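Local coordinates for protein PrgZ (Enterococcus faecalis, PDB 4FAJ) that acts as a membrane-anchored extracellular receptor that binds peptide pheromone, probably handing it on for peptide transport across the membrane, at residues L322-T327 and G526-F531; G328-L333 and T411-L416; A341-I346 and K385-N390; F483-P488 and S495-D500. One frame throughout, in Å; residues are numbered along the deposited sequence.

Interaction 1 (L322-T327 and G526-F531); sequences LEMNQT and GVVPIF
Leu-322 and Val-528 form an antiparallel hydrogen-bonded pair where strands 311-324 and 528-539 meet, in the mixed sheet of one lobe of this family 5 solute-binding protein. Leu-322 N donates to Val-528 O at 2.9 Å, and Val-528 N answers to Leu-322 O at 3.2 Å; each donor lies in the plane of the carbonyl it meets. Beyond this pair a water accepts from Met-324 N and donates to Gly-526 O.

That same Gly-526 O takes a side-chain bond from Gln-326 NE2 at 2.7 Å, so two donors grip it. Gln-326 NE2 also donates to Met-324 O at 2.9 Å, nearly straight at 167°. Both acceptors lie close to the carboxamide plane of Gln-326, which fixes its rotation, although NE2 sits above the plane of either carbonyl. Asn-325 OD1 closes an Asx turn by accepting from Thr-327 N, and takes a second bond from Thr-327 OG1.

The apolar part gathers beside the pair. Leu-322 CB and Val-528 CB lie 4.0 Å apart on one face of the sheet, and Ile-530 CD1 crosses obliquely to within 3.8 Å of Leu-322 CG. Met-324 bends at its thioether (chi3 -61°), bringing CE to 3.8 Å from Val-528 CG2.

Ile-530 and Phe-531 both face Met-320 in a classic beta bulge, and strand 528-539 carries the Phe-531 ring edge-to-face against an aromatic side chain of the bound peptide. Helix 336-345 packs on Leu-322 and Val-528, helix 348-356 takes up Ile-530, and Glu-323, bonded to His-491 and Ser-467, pairs through its backbone with Ser-465 at strand 464-470.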
loop_
_atom_site.group_PDB
_atom_site.type_symbol
_atom_site.label_atom_id
_atom_site.label_comp_id
_atom_site.label_asym_id
_atom_site.label_seq_id
_atom_site.Cartn_x
_atom_site.Cartn_y
_atom_site.Cartn_z
ATOM N N LEU A 322 6.744 -13.339 0.156
ATOM C CA LEU A 322 8.173 -13.432 0.443
ATOM C C LEU A 322 8.882 -12.792 -0.737
ATOM O O LEU A 322 8.891 -13.346 -1.857
ATOM C CB LEU A 322 8.654 -14.881 0.604
ATOM C CG LEU A 322 8.395 -15.570 1.932
ATOM C CD1 LEU A 322 8.996 -16.956 1.927
ATOM C CD2 LEU A 322 8.963 -14.781 3.087
ATOM N N GLU A 323 9.419 -11.595 -0.517
ATOM C CA GLU A 323 10.277 -10.973 -1.501
ATOM C C GLU A 323 11.662 -11.577 -1.353
ATOM O O GLU A 323 12.077 -11.925 -0.248
ATOM C CB GLU A 323 10.324 -9.458 -1.324
ATOM C CG GLU A 323 9.037 -8.778 -1.702
ATOM C CD GLU A 323 9.198 -7.276 -1.887
ATOM O OE1 GLU A 323 9.725 -6.865 -2.947
ATOM O OE2 GLU A 323 8.776 -6.520 -0.989
ATOM N N MET A 324 12.369 -11.693 -2.471
ATOM C CA MET A 324 13.635 -12.414 -2.525
ATOM C C MET A 324 14.690 -11.559 -3.216
ATOM O O MET A 324 14.475 -11.097 -4.342
ATOM C CB MET A 324 13.449 -13.712 -3.306
ATOM C CG MET A 324 12.659 -14.782 -2.567
ATOM S SD MET A 324 12.170 -16.184 -3.616
ATOM C CE MET A 324 11.147 -15.375 -4.821
ATOM N N ASN A 325 15.825 -11.363 -2.549
ATOM C CA ASN A 325 16.942 -10.598 -3.107
ATOM C C ASN A 325 17.647 -11.365 -4.224
ATOM O O ASN A 325 18.404 -12.307 -3.971
ATOM C CB ASN A 325 17.938 -10.239 -2.003
ATOM C CG ASN A 325 19.010 -9.256 -2.467
ATOM O OD1 ASN A 325 19.366 -9.211 -3.653
ATOM N ND2 ASN A 325 19.538 -8.471 -1.522
ATOM N N GLN A 326 17.396 -10.937 -5.455
ATOM C CA GLN A 326 17.897 -11.597 -6.664
ATOM C C GLN A 326 18.887 -10.700 -7.428
ATOM O O GLN A 326 19.020 -10.809 -8.641
ATOM C CB GLN A 326 16.717 -11.963 -7.589
ATOM C CG GLN A 326 15.682 -12.910 -6.952
ATOM C CD GLN A 326 14.283 -12.761 -7.546
ATOM O OE1 GLN A 326 14.020 -13.197 -8.686
ATOM N NE2 GLN A 326 13.379 -12.139 -6.786
ATOM N N THR A 327 19.589 -9.822 -6.718
ATOM C CA THR A 327 20.571 -8.940 -7.352
ATOM C C THR A 327 21.856 -9.673 -7.760
ATOM O O THR A 327 22.609 -9.198 -8.622
ATOM C CB THR A 327 20.929 -7.767 -6.420
ATOM O OG1 THR A 327 21.364 -8.283 -5.156
ATOM C CG2 THR A 327 19.727 -6.874 -6.223
ATOM N N GLY A 526 9.880 -14.966 -9.346
ATOM C CA GLY A 526 10.527 -13.726 -8.944
ATOM C C GLY A 526 10.030 -13.152 -7.628
ATOM O O GLY A 526 10.681 -12.278 -7.051
ATOM N N VAL A 527 8.878 -13.644 -7.173
ATOM C CA VAL A 527 8.258 -13.260 -5.902
ATOM C C VAL A 527 7.330 -14.410 -5.494
ATOM O O VAL A 527 6.757 -15.060 -6.368
ATOM C CB VAL A 527 7.457 -11.948 -6.042
ATOM C CG1 VAL A 527 6.157 -12.161 -6.858
ATOM C CG2 VAL A 527 7.171 -11.347 -4.680
ATOM N N VAL A 528 7.213 -14.684 -4.194
ATOM C CA VAL A 528 6.372 -15.794 -3.702
ATOM C C VAL A 528 5.117 -15.231 -3.024
ATOM O O VAL A 528 5.222 -14.655 -1.944
ATOM C CB VAL A 528 7.113 -16.672 -2.666
ATOM C CG1 VAL A 528 6.162 -17.748 -2.067
ATOM C CG2 VAL A 528 8.333 -17.328 -3.282
ATOM N N PRO A 529 3.942 -15.377 -3.656
ATOM C CA PRO A 529 2.705 -14.943 -2.988
ATOM C C PRO A 529 2.261 -15.956 -1.943
ATOM O O PRO A 529 2.269 -17.177 -2.195
ATOM C CB PRO A 529 1.687 -14.821 -4.133
ATOM C CG PRO A 529 2.279 -15.457 -5.306
ATOM C CD PRO A 529 3.682 -15.908 -5.004
ATOM N N ILE A 530 1.897 -15.448 -0.770
ATOM C CA ILE A 530 1.595 -16.296 0.364
ATOM C C ILE A 530 0.104 -16.286 0.630
ATOM O O ILE A 530 -0.560 -17.290 0.412
ATOM C CB ILE A 530 2.357 -15.874 1.638
ATOM C CG1 ILE A 530 3.859 -15.731 1.352
ATOM C CG2 ILE A 530 2.152 -16.937 2.736
ATOM C CD1 ILE A 530 4.625 -15.030 2.485
ATOM N N PHE A 531 -0.417 -15.157 1.108
ATOM C CA PHE A 531 -1.843 -15.049 1.402
ATOM C C PHE A 531 -2.408 -13.661 1.112
ATOM O O PHE A 531 -1.675 -12.682 1.014
ATOM C CB PHE A 531 -2.135 -15.458 2.840
ATOM C CG PHE A 531 -1.551 -14.545 3.878
ATOM C CD1 PHE A 531 -0.278 -14.761 4.364
ATOM C CD2 PHE A 531 -2.299 -13.494 4.413
ATOM C CE1 PHE A 531 0.277 -13.930 5.344
ATOM C CE2 PHE A 531 -1.757 -12.664 5.400
ATOM C CZ PHE A 531 -0.466 -12.880 5.858
HETATM O O HOH W 1 10.913 -10.664 -4.817
#

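Interaction 2 (G328-L333 and T411-L416); sequences GENKLL and TSLDLL
A side-chain N-cap opens the short, weakly bonded helix at 331-333, and the capped turn sits against the start of strand 412-418. Asn-330 OD1 accepts from Leu-333 N at 2.8 Å, the donor lying in the plane of the side-chain carbonyl. CG anti to the backbone N (chi1 -170°) lets Asn-330 OD1 and ND2 both rest against Leu-413 CD2.

The tight part centres on Leu-413, whose CG stands beside its own backbone N. Leu-332 reaches it obliquely, CD1 lying 3.8 Å from Leu-413 CD2. Leu-464 and Thr-463 touch both Leu-333 and Leu-413, continuing the packing into strand 464-470 and the loop before it.

Elsewhere the fit loosens. Leu-333 meets Leu-413 tip to tip and more slackly, its CD2 4.2 Å from Leu-413 CD1. Thr-411 and Ser-412 are partly exposed and direct their side chains away from the helix, so Leu-332 CD1 finds backbone there: Thr-411 CA at 4.4 Å and Ser-412 O at 3.9 Å. The main chain is still covered, yet Ser-412 N is buried under the contact with no partner in the model. No hydrogen bond joins the two segments, and even the polar cap meets hydrocarbon, Asn-330 OD1 resting 3.9 Å from Leu-413 CD2.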
loop_
_atom_site.group_PDB
_atom_site.type_symbol
_atom_site.label_atom_id
_atom_site.label_comp_id
_atom_site.label_asym_id
_atom_site.label_seq_id
_atom_site.Cartn_x
_atom_site.Cartn_y
_atom_site.Cartn_z
ATOM N N GLY A 328 22.100 -10.833 -7.152
ATOM C CA GLY A 328 23.350 -11.562 -7.336
ATOM C C GLY A 328 24.138 -11.652 -6.040
ATOM O O GLY A 328 24.958 -12.555 -5.874
ATOM N N GLU A 329 23.879 -10.727 -5.111
ATOM C CA GLU A 329 24.535 -10.748 -3.801
ATOM C C GLU A 329 24.285 -12.079 -3.095
ATOM O O GLU A 329 25.209 -12.660 -2.530
ATOM C CB GLU A 329 24.061 -9.593 -2.904
ATOM C CG GLU A 329 24.258 -8.176 -3.479
ATOM C CD GLU A 329 25.708 -7.839 -3.832
ATOM O OE1 GLU A 329 26.646 -8.435 -3.250
ATOM O OE2 GLU A 329 25.907 -6.957 -4.697
ATOM N N ASN A 330 23.046 -12.568 -3.139
ATOM C CA ASN A 330 22.721 -13.849 -2.528
ATOM C C ASN A 330 22.732 -14.969 -3.562
ATOM O O ASN A 330 21.922 -14.986 -4.496
ATOM C CB ASN A 330 21.378 -13.789 -1.805
ATOM C CG ASN A 330 21.118 -15.028 -0.965
ATOM O OD1 ASN A 330 20.663 -16.048 -1.471
ATOM N ND2 ASN A 330 21.418 -14.944 0.325
ATOM N N LYS A 331 23.637 -15.921 -3.362
ATOM C CA LYS A 331 23.865 -16.993 -4.318
ATOM C C LYS A 331 22.720 -17.997 -4.348
ATOM O O LYS A 331 22.387 -18.514 -5.414
ATOM C CB LYS A 331 25.188 -17.700 -4.009
ATOM C CG LYS A 331 26.398 -16.766 -3.989
ATOM C CD LYS A 331 26.432 -15.868 -5.227
ATOM C CE LYS A 331 27.836 -15.383 -5.542
ATOM N NZ LYS A 331 27.872 -14.757 -6.896
ATOM N N LEU A 332 22.117 -18.265 -3.189
ATOM C CA LEU A 332 20.961 -19.152 -3.121
ATOM C C LEU A 332 19.760 -18.592 -3.902
ATOM O O LEU A 332 19.183 -19.288 -4.733
ATOM C CB LEU A 332 20.555 -19.420 -1.668
ATOM C CG LEU A 332 21.328 -20.489 -0.890
ATOM C CD1 LEU A 332 20.910 -20.469 0.574
ATOM C CD2 LEU A 332 21.095 -21.874 -1.476
ATOM N N LEU A 333 19.388 -17.339 -3.647
ATOM C CA LEU A 333 18.148 -16.784 -4.229
ATOM C C LEU A 333 18.294 -16.403 -5.698
ATOM O O LEU A 333 17.304 -16.180 -6.386
ATOM C CB LEU A 333 17.641 -15.596 -3.404
ATOM C CG LEU A 333 17.172 -15.985 -1.997
ATOM C CD1 LEU A 333 16.704 -14.774 -1.227
ATOM C CD2 LEU A 333 16.069 -17.056 -2.062
ATOM N N THR A 411 24.447 -22.182 3.677
ATOM C CA THR A 411 23.150 -22.830 3.498
ATOM C C THR A 411 22.191 -22.232 4.513
ATOM O O THR A 411 21.649 -22.933 5.375
ATOM C CB THR A 411 23.254 -24.346 3.686
ATOM O OG1 THR A 411 23.904 -24.631 4.932
ATOM C CG2 THR A 411 24.057 -24.944 2.565
ATOM N N SER A 412 22.009 -20.918 4.395
ATOM C CA SER A 412 21.257 -20.137 5.362
ATOM C C SER A 412 20.574 -18.935 4.703
ATOM O O SER A 412 21.157 -18.273 3.837
ATOM C CB SER A 412 22.194 -19.657 6.473
ATOM O OG SER A 412 21.630 -18.579 7.190
ATOM N N LEU A 413 19.343 -18.660 5.132
ATOM C CA LEU A 413 18.583 -17.519 4.643
ATOM C C LEU A 413 17.950 -16.778 5.809
ATOM O O LEU A 413 17.322 -17.389 6.669
ATOM C CB LEU A 413 17.491 -17.973 3.680
ATOM C CG LEU A 413 17.954 -18.542 2.344
ATOM C CD1 LEU A 413 16.758 -19.024 1.549
ATOM C CD2 LEU A 413 18.753 -17.512 1.551
ATOM N N ASP A 414 18.116 -15.463 5.830
ATOM C CA ASP A 414 17.463 -14.631 6.822
ATOM C C ASP A 414 16.111 -14.124 6.315
ATOM O O ASP A 414 15.969 -13.800 5.135
ATOM C CB ASP A 414 18.330 -13.436 7.191
ATOM C CG ASP A 414 17.702 -12.611 8.286
ATOM O OD1 ASP A 414 17.547 -13.161 9.394
ATOM O OD2 ASP A 414 17.319 -11.447 8.026
ATOM N N LEU A 415 15.139 -14.053 7.225
ATOM C CA LEU A 415 13.789 -13.605 6.921
ATOM C C LEU A 415 13.424 -12.391 7.787
ATOM O O LEU A 415 13.231 -12.517 9.003
ATOM C CB LEU A 415 12.798 -14.751 7.170
ATOM C CG LEU A 415 11.308 -14.449 6.989
ATOM C CD1 LEU A 415 11.036 -13.761 5.649
ATOM C CD2 LEU A 415 10.494 -15.730 7.111
ATOM N N LEU A 416 13.338 -11.224 7.157
ATOM C CA LEU A 416 12.931 -9.994 7.836
ATOM C C LEU A 416 11.417 -9.932 8.002
ATOM O O LEU A 416 10.661 -10.200 7.057
ATOM C CB LEU A 416 13.390 -8.747 7.067
ATOM C CG LEU A 416 14.861 -8.353 7.117
ATOM C CD1 LEU A 416 15.065 -7.000 6.431
ATOM C CD2 LEU A 416 15.382 -8.336 8.560
#

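Interaction 3 (A341-I346 and K385-N390)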
loop_
_atom_site.group_PDB
_atom_site.type_symbol
_atom_site.label_atom_id
_atom_site.label_comp_id
_atom_site.label_asym_id
_atom_site.label_seq_id
_atom_site.Cartn_x
_atom_site.Cartn_y
_atom_site.Cartn_z
ATOM N N ALA A 341 11.623 -24.116 -5.063
ATOM C CA ALA A 341 11.523 -24.940 -3.851
ATOM C C ALA A 341 10.820 -24.176 -2.728
ATOM O O ALA A 341 9.964 -24.726 -2.051
ATOM C CB ALA A 341 12.890 -25.405 -3.396
ATOM N N ILE A 342 11.187 -22.912 -2.546
ATOM C CA ILE A 342 10.577 -22.070 -1.509
ATOM C C ILE A 342 9.070 -21.951 -1.765
ATOM O O ILE A 342 8.254 -22.186 -0.857
ATOM C CB ILE A 342 11.251 -20.672 -1.436
ATOM C CG1 ILE A 342 12.687 -20.799 -0.899
ATOM C CG2 ILE A 342 10.450 -19.704 -0.560
ATOM C CD1 ILE A 342 13.501 -19.502 -1.035
ATOM N N ASN A 343 8.704 -21.628 -3.004
ATOM C CA ASN A 343 7.296 -21.509 -3.376
ATOM C C ASN A 343 6.497 -22.783 -3.080
ATOM O O ASN A 343 5.451 -22.725 -2.442
ATOM C CB ASN A 343 7.139 -21.161 -4.856
ATOM C CG ASN A 343 5.698 -21.175 -5.298
ATOM O OD1 ASN A 343 4.885 -20.384 -4.815
ATOM N ND2 ASN A 343 5.359 -22.096 -6.189
ATOM N N TYR A 344 6.982 -23.927 -3.548
ATOM C CA TYR A 344 6.244 -25.185 -3.363
ATOM C C TYR A 344 6.178 -25.642 -1.901
ATOM O O TYR A 344 5.279 -26.412 -1.523
ATOM C CB TYR A 344 6.821 -26.293 -4.244
ATOM C CG TYR A 344 6.393 -26.189 -5.687
ATOM C CD1 TYR A 344 5.062 -26.344 -6.047
ATOM C CD2 TYR A 344 7.316 -25.928 -6.694
ATOM C CE1 TYR A 344 4.663 -26.262 -7.366
ATOM C CE2 TYR A 344 6.928 -25.837 -8.016
ATOM C CZ TYR A 344 5.598 -25.996 -8.347
ATOM O OH TYR A 344 5.209 -25.900 -9.667
ATOM N N ALA A 345 7.117 -25.172 -1.081
ATOM C CA ALA A 345 7.184 -25.584 0.313
ATOM C C ALA A 345 6.157 -24.896 1.221
ATOM O O ALA A 345 5.927 -25.366 2.339
ATOM C CB ALA A 345 8.589 -25.361 0.865
ATOM N N ILE A 346 5.555 -23.793 0.773
ATOM C CA ILE A 346 4.632 -23.039 1.642
ATOM C C ILE A 346 3.215 -23.622 1.647
ATOM O O ILE A 346 2.514 -23.601 0.628
ATOM C CB ILE A 346 4.552 -21.531 1.283
ATOM C CG1 ILE A 346 5.945 -20.889 1.236
ATOM C CG2 ILE A 346 3.685 -20.793 2.304
ATOM C CD1 ILE A 346 6.814 -21.241 2.369
ATOM N N LYS A 385 -5.423 -20.931 -10.311
ATOM C CA LYS A 385 -4.629 -21.346 -9.177
ATOM C C LYS A 385 -3.178 -21.541 -9.651
ATOM O O LYS A 385 -2.774 -22.644 -10.034
ATOM C CB LYS A 385 -5.201 -22.632 -8.571
ATOM C CG LYS A 385 -4.726 -22.902 -7.154
ATOM C CD LYS A 385 -5.321 -24.194 -6.636
ATOM C CE LYS A 385 -5.376 -24.231 -5.122
ATOM N NZ LYS A 385 -6.179 -25.406 -4.659
ATOM N N LEU A 386 -2.402 -20.464 -9.607
ATOM C CA LEU A 386 -1.054 -20.429 -10.203
ATOM C C LEU A 386 0.064 -20.858 -9.251
ATOM O O LEU A 386 1.175 -21.147 -9.697
ATOM C CB LEU A 386 -0.763 -19.031 -10.754
ATOM C CG LEU A 386 -1.625 -18.531 -11.922
ATOM C CD1 LEU A 386 -1.268 -17.084 -12.229
ATOM C CD2 LEU A 386 -1.474 -19.402 -13.176
ATOM N N VAL A 387 -0.222 -20.860 -7.948
ATOM C CA VAL A 387 0.699 -21.368 -6.944
ATOM C C VAL A 387 -0.061 -22.304 -6.024
ATOM O O VAL A 387 -1.249 -22.090 -5.762
ATOM C CB VAL A 387 1.366 -20.234 -6.117
ATOM C CG1 VAL A 387 2.256 -19.371 -7.010
ATOM C CG2 VAL A 387 0.332 -19.366 -5.403
ATOM N N GLU A 388 0.615 -23.347 -5.559
ATOM C CA GLU A 388 0.012 -24.286 -4.616
ATOM C C GLU A 388 1.076 -25.142 -3.945
ATOM O O GLU A 388 1.993 -25.636 -4.615
ATOM C CB GLU A 388 -0.984 -25.207 -5.322
ATOM C CG GLU A 388 -1.832 -26.042 -4.358
ATOM C CD GLU A 388 -2.891 -26.866 -5.066
ATOM O OE1 GLU A 388 -2.578 -27.467 -6.115
ATOM O OE2 GLU A 388 -4.046 -26.907 -4.572
ATOM N N PHE A 389 0.923 -25.311 -2.632
ATOM C CA PHE A 389 1.707 -26.246 -1.831
ATOM C C PHE A 389 1.866 -27.608 -2.495
ATOM O O PHE A 389 0.887 -28.234 -2.893
ATOM C CB PHE A 389 1.032 -26.425 -0.466
ATOM C CG PHE A 389 1.793 -27.298 0.500
ATOM C CD1 PHE A 389 3.122 -27.050 0.795
ATOM C CD2 PHE A 389 1.147 -28.345 1.162
ATOM C CE1 PHE A 389 3.814 -27.858 1.709
ATOM C CE2 PHE A 389 1.825 -29.144 2.069
ATOM C CZ PHE A 389 3.157 -28.901 2.346
ATOM N N ASN A 390 3.113 -28.055 -2.613
ATOM C CA ASN A 390 3.429 -29.400 -3.068
ATOM C C ASN A 390 4.788 -29.790 -2.476
ATOM O O ASN A 390 5.832 -29.555 -3.078
ATOM C CB ASN A 390 3.423 -29.472 -4.603
ATOM C CG ASN A 390 3.447 -30.898 -5.126
ATOM O OD1 ASN A 390 4.144 -31.762 -4.590
ATOM N ND2 ASN A 390 2.689 -31.149 -6.195
HETATM O O HOH W 2 3.620 -22.190 -8.935
HETATM O O HOH W 3 3.171 -23.566 -6.729
#
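Tyr-344 O, near the C-terminal end of helix 336-345, is held by one hydrogen bond and one CA-H...O contact. Asn-390 N donates to it at 2.9 Å, nearly straight (167°) and onto a lone pair in the carbonyl plane. Phe-389 supplies the CA-H...O contact, and its ring carbon CD1 is also close, 3.2 Å from Tyr-344 O. The ring, swung anti to its backbone N (chi1 -176°), carries CE1 to 3.3 Å from Ala-345 O.

Alongside, Asn-390 CB lies 3.8 Å from Tyr-344 CD1; the two side chains point the same way, with ring and amide planes almost perpendicular. Glu-388 O sits at the edge of the tyrosine ring, and Asn-343 ND2 stands over the centre of one face. Asn-343 ND2 also donates to a water at 2.7 Å that accepts in turn from Glu-388 N. A second water accepts weakly from Asn-343 ND2 and donates to Leu-386 O.

Asn-390 caps the next helix, its OD1 accepting from Gln-393 N. One residue therefore ties the carbonyl end of helix 336-345 to the amino end of helix 391-402, and the partial negative charge at the former is probably offset in part by Asn-390 N-H, with Phe-389 CA-H adding a little.

Interaction 4 (F483-P488 and S495-D500); sequences FETNSP and SNKNYD
Phe-483 leads with its CB, which lies 3.6 Å from Tyr-499 OH and close to ring carbon CE2, the two side chains crossing obliquely. The tyrosine oxygen sits at the edge of the phenylalanine ring and is fixed by a hydrogen bond to Leu-480 O. A water accepting from Asn-496 N stands between Phe-483 O and Asp-500 OD1, within bonding distance of both.

Glu-484 follows, its backbone N at the edge of the Tyr-499 ring and its CA 3.3 Å from Asp-500 OD1. Its carboxylate stays apart from that of Asp-500, but a water donates to Glu-484 OE2 and Asp-500 O. Glu-160 brings a like charge close to Glu-484 OE1, which may raise the proton affinity of one of these two glutamates.

Facing these residues is the N-terminal turn of helix 497-502, with Asn-496 as N-cap: OD1 accepts from Tyr-499 N at 3.0 Å and weakly from Asn-498 N, while ND2 is held by Asp-524.

Thr-485 grips Asp-500 with two donors. Thr-485 N reaches OD1 at 3.0 Å from above the carboxylate plane, and Thr-485 OG1, beside its own backbone N (chi1 -73°), donates to the syn lone pair of OD2 at 2.6 Å. Ser-495 OG donates to Thr-485 OG1 at 2.5 Å, so the bonds run from serine through threonine to the carboxylate.

The chain then turns, Ser-487 N bonding to Glu-484 O.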
loop_
_atom_site.group_PDB
_atom_site.type_symbol
_atom_site.label_atom_id
_atom_site.label_comp_id
_atom_site.label_asym_id
_atom_site.label_seq_id
_atom_site.Cartn_x
_atom_site.Cartn_y
_atom_site.Cartn_z
ATOM N N PHE A 483 7.026 -5.164 -10.151
ATOM C CA PHE A 483 8.065 -6.092 -10.547
ATOM C C PHE A 483 8.750 -5.715 -11.853
ATOM O O PHE A 483 9.578 -6.480 -12.361
ATOM C CB PHE A 483 7.493 -7.518 -10.533
ATOM C CG PHE A 483 6.899 -7.861 -9.200
ATOM C CD1 PHE A 483 7.728 -8.124 -8.115
ATOM C CD2 PHE A 483 5.530 -7.791 -8.993
ATOM C CE1 PHE A 483 7.189 -8.379 -6.851
ATOM C CE2 PHE A 483 4.989 -8.044 -7.741
ATOM C CZ PHE A 483 5.818 -8.335 -6.674
ATOM N N GLU A 484 8.415 -4.544 -12.386
ATOM C CA GLU A 484 9.124 -4.001 -13.533
ATOM C C GLU A 484 10.567 -3.683 -13.143
ATOM O O GLU A 484 10.838 -3.273 -12.008
ATOM C CB GLU A 484 8.409 -2.754 -14.044
ATOM C CG GLU A 484 9.287 -1.770 -14.769
ATOM C CD GLU A 484 8.640 -0.408 -14.852
ATOM O OE1 GLU A 484 9.107 0.519 -14.142
ATOM O OE2 GLU A 484 7.652 -0.275 -15.606
ATOM N N THR A 485 11.480 -3.877 -14.090
ATOM C CA THR A 485 12.910 -3.830 -13.829
ATOM C C THR A 485 13.393 -2.748 -12.866
ATOM O O THR A 485 13.940 -3.067 -11.814
ATOM C CB THR A 485 13.716 -3.796 -15.144
ATOM O OG1 THR A 485 13.657 -5.093 -15.743
ATOM C CG2 THR A 485 15.180 -3.431 -14.885
ATOM N N ASN A 486 13.242 -1.474 -13.162
ATOM C CA ASN A 486 13.803 -0.553 -12.145
ATOM C C ASN A 486 12.734 0.190 -11.338
ATOM O O ASN A 486 12.930 1.331 -10.938
ATOM C CB ASN A 486 14.899 0.348 -12.734
ATOM C CG ASN A 486 16.219 -0.405 -12.978
ATOM O OD1 ASN A 486 16.734 -1.121 -12.103
ATOM N ND2 ASN A 486 16.774 -0.240 -14.168
ATOM N N SER A 487 11.624 -0.493 -11.058
ATOM C CA SER A 487 10.585 0.052 -10.180
ATOM C C SER A 487 11.099 0.229 -8.735
ATOM O O SER A 487 11.736 -0.666 -8.190
ATOM C CB SER A 487 9.351 -0.850 -10.175
ATOM O OG SER A 487 8.493 -0.543 -9.081
ATOM N N PRO A 488 10.800 1.377 -8.105
ATOM C CA PRO A 488 11.184 1.594 -6.697
ATOM C C PRO A 488 10.625 0.558 -5.716
ATOM O O PRO A 488 11.198 0.353 -4.644
ATOM C CB PRO A 488 10.573 2.964 -6.380
ATOM C CG PRO A 488 10.459 3.640 -7.658
ATOM C CD PRO A 488 10.149 2.571 -8.670
ATOM N N SER A 495 14.295 -8.923 -12.620
ATOM C CA SER A 495 14.276 -8.292 -13.942
ATOM C C SER A 495 14.073 -9.282 -15.080
ATOM O O SER A 495 14.902 -10.173 -15.326
ATOM C CB SER A 495 15.559 -7.504 -14.217
ATOM O OG SER A 495 15.462 -6.864 -15.486
ATOM N N ASN A 496 12.962 -9.111 -15.774
ATOM C CA ASN A 496 12.670 -9.862 -16.982
ATOM C C ASN A 496 12.147 -8.839 -17.985
ATOM O O ASN A 496 11.119 -8.190 -17.752
ATOM C CB ASN A 496 11.659 -10.971 -16.694
ATOM C CG ASN A 496 11.316 -11.797 -17.931
ATOM O OD1 ASN A 496 11.077 -11.253 -19.005
ATOM N ND2 ASN A 496 11.276 -13.115 -17.775
ATOM N N LYS A 497 12.879 -8.660 -19.079
ATOM C CA LYS A 497 12.547 -7.610 -20.053
ATOM C C LYS A 497 11.273 -7.919 -20.827
ATOM O O LYS A 497 10.580 -7.017 -21.306
ATOM C CB LYS A 497 13.694 -7.419 -21.035
ATOM C CG LYS A 497 15.001 -7.065 -20.379
ATOM C CD LYS A 497 14.914 -5.734 -19.682
ATOM C CE LYS A 497 16.269 -5.305 -19.175
ATOM N NZ LYS A 497 16.452 -3.857 -19.401
ATOM N N ASN A 498 10.969 -9.201 -20.964
ATOM C CA ASN A 498 9.726 -9.596 -21.622
ATOM C C ASN A 498 8.511 -9.326 -20.732
ATOM O O ASN A 498 7.456 -8.913 -21.242
ATOM C CB ASN A 498 9.840 -11.045 -22.058
ATOM C CG ASN A 498 11.136 -11.294 -22.783
ATOM O OD1 ASN A 498 11.471 -10.582 -23.735
ATOM N ND2 ASN A 498 11.908 -12.242 -22.293
ATOM N N TYR A 499 8.668 -9.514 -19.413
ATOM C CA TYR A 499 7.662 -9.093 -18.428
ATOM C C TYR A 499 7.422 -7.586 -18.523
ATOM O O TYR A 499 6.281 -7.155 -18.609
ATOM C CB TYR A 499 8.094 -9.480 -16.999
ATOM C CG TYR A 499 7.186 -9.048 -15.878
ATOM C CD1 TYR A 499 6.193 -9.905 -15.389
ATOM C CD2 TYR A 499 7.330 -7.803 -15.273
ATOM C CE1 TYR A 499 5.365 -9.525 -14.341
ATOM C CE2 TYR A 499 6.495 -7.409 -14.219
ATOM C CZ TYR A 499 5.516 -8.279 -13.763
ATOM O OH TYR A 499 4.686 -7.927 -12.737
ATOM N N ASP A 500 8.503 -6.800 -18.541
ATOM C CA ASP A 500 8.423 -5.345 -18.635
ATOM C C ASP A 500 7.555 -4.906 -19.833
ATOM O O ASP A 500 6.725 -3.988 -19.714
ATOM C CB ASP A 500 9.826 -4.721 -18.776
ATOM C CG ASP A 500 10.704 -4.889 -17.533
ATOM O OD1 ASP A 500 10.191 -5.199 -16.432
ATOM O OD2 ASP A 500 11.936 -4.706 -17.664
HETATM O O HOH W 4 10.932 -7.361 -14.792
HETATM O O HOH W 5 7.300 -1.730 -18.365
#

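In the fold
Interaction 1 is the buried member of the set, a strand pair that each of the other three touches; 2, 3 and 4 are partly buried. Interaction 2 reaches the same sheet and meets it through leucines, Leu-415 against Leu-322, with centres about 12 Å apart. Interaction 3 shares helix 336-345 with the packing around interaction 1: Ile-342 bears on Leu-322 and also on Leu-333 and Leu-413 of interaction 2. Interaction 4 joins through Phe-483 on Val-527, but does not touch 2 or 3. Chemistry differs too: main-chain bonds, one glutamine, a bridging water and aliphatic packing in 1, almost pure hydrocarbon in 2, helix-end carbonyls and waters in 3, hydroxyls, a carboxylate and waters in 4.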